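Local coordinates for protein N2152 (Neocallimastix frontalis, PDB 5U22) that probably hydrolyses glycosidic bonds of rare arabinosyl substrates, as a family 39 glycoside hydrolase built from a TIM barrel and a beta-sandwich, at residues Y112-I117 with N156-N161; G256-S261 with I376-K381. One frame throughout, in Å; residues are numbered along the deposited sequence.

Interaction 1: Y112-I117 with N156-N161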
# COMPACT_ATOMS: atom_id res chain seq x y z
N TYR A 112 11.62 -1.10 -20.62
CA TYR A 112 10.61 -0.96 -21.67
C TYR A 112 11.25 -0.62 -23.01
O TYR A 112 12.12 0.25 -23.10
CB TYR A 112 9.60 0.13 -21.31
CG TYR A 112 8.85 -0.14 -20.03
CD1 TYR A 112 7.83 -1.08 -19.99
CD2 TYR A 112 9.16 0.54 -18.85
CE1 TYR A 112 7.14 -1.34 -18.82
CE2 TYR A 112 8.48 0.29 -17.68
CZ TYR A 112 7.47 -0.66 -17.67
OH TYR A 112 6.78 -0.93 -16.51
N ARG A 113 10.78 -1.29 -24.05
CA ARG A 113 11.30 -1.03 -25.39
C ARG A 113 10.53 0.14 -25.97
O ARG A 113 9.40 -0.01 -26.44
CB ARG A 113 11.20 -2.28 -26.25
CG ARG A 113 12.23 -3.32 -25.85
CD ARG A 113 12.52 -4.26 -27.00
NE ARG A 113 11.43 -5.21 -27.17
CZ ARG A 113 11.30 -6.31 -26.44
NH1 ARG A 113 12.20 -6.57 -25.49
NH2 ARG A 113 10.28 -7.13 -26.64
N TRP A 114 11.14 1.33 -25.91
CA TRP A 114 10.49 2.54 -26.38
C TRP A 114 10.29 2.48 -27.89
O TRP A 114 11.25 2.23 -28.63
CB TRP A 114 11.34 3.75 -26.01
CG TRP A 114 10.85 5.07 -26.49
CD1 TRP A 114 11.38 5.84 -27.49
CD2 TRP A 114 9.73 5.81 -25.97
NE1 TRP A 114 10.66 7.01 -27.61
CE2 TRP A 114 9.64 7.01 -26.70
CE3 TRP A 114 8.79 5.56 -24.96
CZ2 TRP A 114 8.66 7.97 -26.44
CZ3 TRP A 114 7.82 6.52 -24.71
CH2 TRP A 114 7.76 7.70 -25.45
N PRO A 115 9.07 2.68 -28.39
CA PRO A 115 8.81 2.59 -29.83
C PRO A 115 8.79 3.93 -30.56
O PRO A 115 8.40 3.96 -31.73
CB PRO A 115 7.41 1.96 -29.86
CG PRO A 115 6.72 2.63 -28.69
CD PRO A 115 7.81 2.85 -27.63
N GLY A 116 9.18 5.00 -29.90
CA GLY A 116 9.01 6.32 -30.47
C GLY A 116 7.76 6.99 -29.95
O GLY A 116 6.76 6.35 -29.62
N ILE A 117 7.80 8.33 -29.88
CA ILE A 117 6.71 9.10 -29.30
C ILE A 117 5.42 8.89 -30.08
O ILE A 117 4.32 8.93 -29.52
CB ILE A 117 7.10 10.59 -29.22
CG1 ILE A 117 6.17 11.40 -28.32
CG2 ILE A 117 7.15 11.23 -30.62
CD1 ILE A 117 6.43 11.21 -26.84
N ASN A 156 16.35 6.84 -26.21
CA ASN A 156 14.97 6.88 -26.69
C ASN A 156 14.70 8.09 -27.58
O ASN A 156 13.68 8.12 -28.28
CB ASN A 156 13.98 6.89 -25.52
CG ASN A 156 13.95 5.58 -24.76
OD1 ASN A 156 14.54 4.59 -25.20
ND2 ASN A 156 13.24 5.55 -23.63
N GLY A 157 15.58 9.10 -27.58
CA GLY A 157 15.41 10.28 -28.40
C GLY A 157 14.94 11.51 -27.64
O GLY A 157 14.87 12.60 -28.23
N LEU A 158 14.61 11.34 -26.36
CA LEU A 158 14.15 12.42 -25.50
C LEU A 158 14.40 11.99 -24.06
O LEU A 158 14.57 10.80 -23.77
CB LEU A 158 12.67 12.76 -25.72
CG LEU A 158 11.59 11.75 -25.35
CD1 LEU A 158 10.22 12.40 -25.50
CD2 LEU A 158 11.65 10.48 -26.20
N SER A 159 14.45 12.97 -23.17
CA SER A 159 14.67 12.69 -21.76
C SER A 159 13.37 12.22 -21.11
O SER A 159 12.28 12.33 -21.67
CB SER A 159 15.17 13.94 -21.05
OG SER A 159 14.11 14.88 -20.93
N PHE A 160 13.49 11.68 -19.88
CA PHE A 160 12.29 11.34 -19.13
C PHE A 160 11.43 12.57 -18.88
O PHE A 160 10.20 12.53 -19.07
CB PHE A 160 12.63 10.69 -17.79
CG PHE A 160 11.41 10.55 -16.90
CD1 PHE A 160 10.43 9.62 -17.21
CD2 PHE A 160 11.22 11.37 -15.80
CE1 PHE A 160 9.29 9.50 -16.43
CE2 PHE A 160 10.09 11.26 -15.00
CZ PHE A 160 9.11 10.32 -15.32
N ASN A 161 12.05 13.68 -18.47
CA ASN A 161 11.27 14.90 -18.24
C ASN A 161 10.52 15.31 -19.50
O ASN A 161 9.38 15.79 -19.42
CB ASN A 161 12.17 16.05 -17.76
CG ASN A 161 12.68 15.86 -16.33
OD1 ASN A 161 12.22 14.99 -15.59
ND2 ASN A 161 13.65 16.68 -15.94
O HOH W 1 12.77 2.87 -22.08
O HOH W 2 14.07 1.81 -25.14
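The side chain of Asn156 lies against one face of the Trp114 indole: its CB sits over the five-membered ring, 3.8 Å from the centroid, in a CH-pi contact tilted 30° from the ring normal. Beyond that CB, the amide of Asn156 continues past the root of the tryptophan, its plane only 18° from that of the indole, with OD1 of Asn156 3.4 Å from CB of Trp114. The indole is there because CG of Trp114 stands anti to the backbone N (chi1 177°), which carries the ring across to the facing loop.

Apolar packing extends the patch. CD2 of Leu158 lies 3.9 Å from CZ2 of Trp114, approaching obliquely, while its other methyl, CD1, reaches CD1 of Ile117 at 4.2 Å. Both segments are connections of the TIM barrel: 112-117 leads from strand 98-102 into helix 117-134, whereas the segment 156-161 runs into helix 160-174, with Ser159 as N-cap. Trp152 and Trp120 pack against Trp114 as well, making an aromatic cluster near the surface.

Two waters link the amide of Asn156 to the backbone of the other loop. Water 1 accepts a hydrogen bond from ND2 of Asn156 (3.1 Å) and lies 2.9 Å from O of Tyr112, to which it can donate. Water 2 accepts from N of Trp114 (3.1 Å) and can donate to OD1 of Asn156, 2.8 Å away, an arrangement that would favour this orientation of the amide.

Interaction 2: G256-S261 with I376-K381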
# COMPACT_ATOMS: atom_id res chain seq x y z
N GLY A 256 4.24 -9.80 1.17
CA GLY A 256 3.08 -10.40 1.80
C GLY A 256 3.30 -11.04 3.16
O GLY A 256 2.38 -11.68 3.67
N GLN A 257 4.48 -10.90 3.76
CA GLN A 257 4.68 -11.48 5.09
C GLN A 257 4.02 -10.60 6.15
O GLN A 257 4.21 -9.38 6.13
CB GLN A 257 6.17 -11.63 5.40
CG GLN A 257 6.46 -12.26 6.77
CD GLN A 257 7.85 -11.91 7.28
OE1 GLN A 257 8.12 -10.76 7.60
NE2 GLN A 257 8.73 -12.91 7.35
N PRO A 258 3.28 -11.18 7.10
CA PRO A 258 2.62 -10.35 8.13
C PRO A 258 3.58 -9.44 8.90
O PRO A 258 3.31 -8.24 9.02
CB PRO A 258 1.96 -11.38 9.05
CG PRO A 258 1.77 -12.61 8.17
CD PRO A 258 2.99 -12.62 7.27
N GLY A 259 4.68 -9.97 9.42
CA GLY A 259 5.57 -9.15 10.23
C GLY A 259 6.14 -7.97 9.47
O GLY A 259 6.06 -6.83 9.91
N SER A 260 6.70 -8.24 8.29
CA SER A 260 7.24 -7.15 7.48
C SER A 260 6.16 -6.14 7.15
O SER A 260 6.36 -4.92 7.29
CB SER A 260 7.85 -7.72 6.20
OG SER A 260 8.14 -6.66 5.31
N SER A 261 4.99 -6.63 6.72
CA SER A 261 3.93 -5.76 6.23
C SER A 261 3.42 -4.82 7.31
O SER A 261 3.06 -3.67 7.03
CB SER A 261 2.78 -6.61 5.68
OG SER A 261 3.25 -7.49 4.68
N ILE A 376 -0.80 -14.48 13.72
CA ILE A 376 -0.85 -15.21 12.47
C ILE A 376 0.59 -15.57 12.13
O ILE A 376 1.43 -14.69 11.96
CB ILE A 376 -1.53 -14.42 11.35
CG1 ILE A 376 -1.55 -15.24 10.06
CG2 ILE A 376 -0.89 -13.02 11.13
CD1 ILE A 376 -2.52 -16.40 10.13
N ASP A 377 0.89 -16.87 12.11
CA ASP A 377 2.26 -17.28 11.90
C ASP A 377 2.55 -17.43 10.41
O ASP A 377 1.65 -17.66 9.59
CB ASP A 377 2.56 -18.60 12.62
CG ASP A 377 2.56 -18.45 14.13
OD1 ASP A 377 2.82 -17.33 14.62
OD2 ASP A 377 2.29 -19.45 14.83
N TRP A 378 3.83 -17.32 10.07
CA TRP A 378 4.27 -17.35 8.68
C TRP A 378 5.46 -18.29 8.54
O TRP A 378 6.38 -18.25 9.37
CB TRP A 378 4.65 -15.94 8.24
CG TRP A 378 5.35 -15.80 6.94
CD1 TRP A 378 4.79 -15.48 5.73
CD2 TRP A 378 6.77 -15.87 6.71
NE1 TRP A 378 5.77 -15.38 4.77
CE2 TRP A 378 6.99 -15.61 5.34
CE3 TRP A 378 7.86 -16.15 7.53
CZ2 TRP A 378 8.26 -15.62 4.78
CZ3 TRP A 378 9.13 -16.16 6.96
CH2 TRP A 378 9.31 -15.90 5.60
N LYS A 379 5.42 -19.16 7.52
CA LYS A 379 6.54 -19.99 7.12
C LYS A 379 7.17 -19.52 5.82
O LYS A 379 8.40 -19.43 5.70
CB LYS A 379 6.09 -21.45 6.96
CG LYS A 379 5.55 -22.09 8.22
CD LYS A 379 6.49 -23.15 8.75
CE LYS A 379 5.96 -23.75 10.04
NZ LYS A 379 4.51 -24.10 9.94
N SER A 380 6.34 -19.22 4.82
CA SER A 380 6.80 -18.67 3.55
C SER A 380 5.58 -18.13 2.82
O SER A 380 4.44 -18.43 3.17
CB SER A 380 7.51 -19.72 2.69
OG SER A 380 6.56 -20.56 2.07
N LYS A 381 5.85 -17.35 1.78
CA LYS A 381 4.79 -16.78 0.96
C LYS A 381 3.94 -17.85 0.28
O LYS A 381 2.79 -17.57 -0.08
CB LYS A 381 5.39 -15.84 -0.09
CG LYS A 381 6.00 -16.59 -1.27
CD LYS A 381 6.73 -15.69 -2.25
CE LYS A 381 7.12 -16.43 -3.53
NZ LYS A 381 5.95 -16.83 -4.38
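This is a buried packing contact of CH-pi and apolar kind, in which the start of helix 258-270 rests against the loop that follows strand 368-376, with Gln257 and Pro258 facing Trp378 and Ile376. CG of Gln257 stands almost squarely above the five-membered ring of Trp378, 3.5 Å from the centroid and 4° off the normal. With that CG anti to the backbone N (chi1 -179°) and the chain extended beyond it, Gln257 runs out over the six-membered ring, bringing its NE2 to 3.3 Å from CZ3 of Trp378, with the amide plane upright on the indole. On the opposite face of the indole the backbone N of Ser380 lies over the middle of the bicycle.

The contact joins the two domains: the helix belongs to the TIM barrel, the loop to the beta-sandwich. Gln257 also serves as N-cap, its OE1 accepting from N of Ser260 in the carbonyl plane at 3.0 Å, so the amide is anchored by its oxygen while its nitrogen lies over the indole. Pro258, the first helical residue, packs beside it: its CD lies 3.7 Å from CD1 of Trp378, and its CB 3.9 Å from CG2 of Ile376. Phe305 and Ala301 of helix 301-310 also touch this proline.

In the fold
The two contacts come in series along the chain: both segments of interaction 1 precede those of interaction 2 in the sequence. Their centres are about 39 Å apart and their nearest atoms about 20 Å, so they do not touch. Interaction 1 lies on the surface, about 29 Å from the centre of the chain, and joins two loops within the TIM barrel; interaction 2 is buried, about 16 Å from that centre, and joins a barrel helix to the beta-sandwich. What they share is the barrel itself: 112-117, 156-161 and 256-261 each run into a helix that follows a strand of the parallel barrel sheet. One contact thus ties neighbouring barrel elements together, the other forms part of the interface between barrel and sandwich.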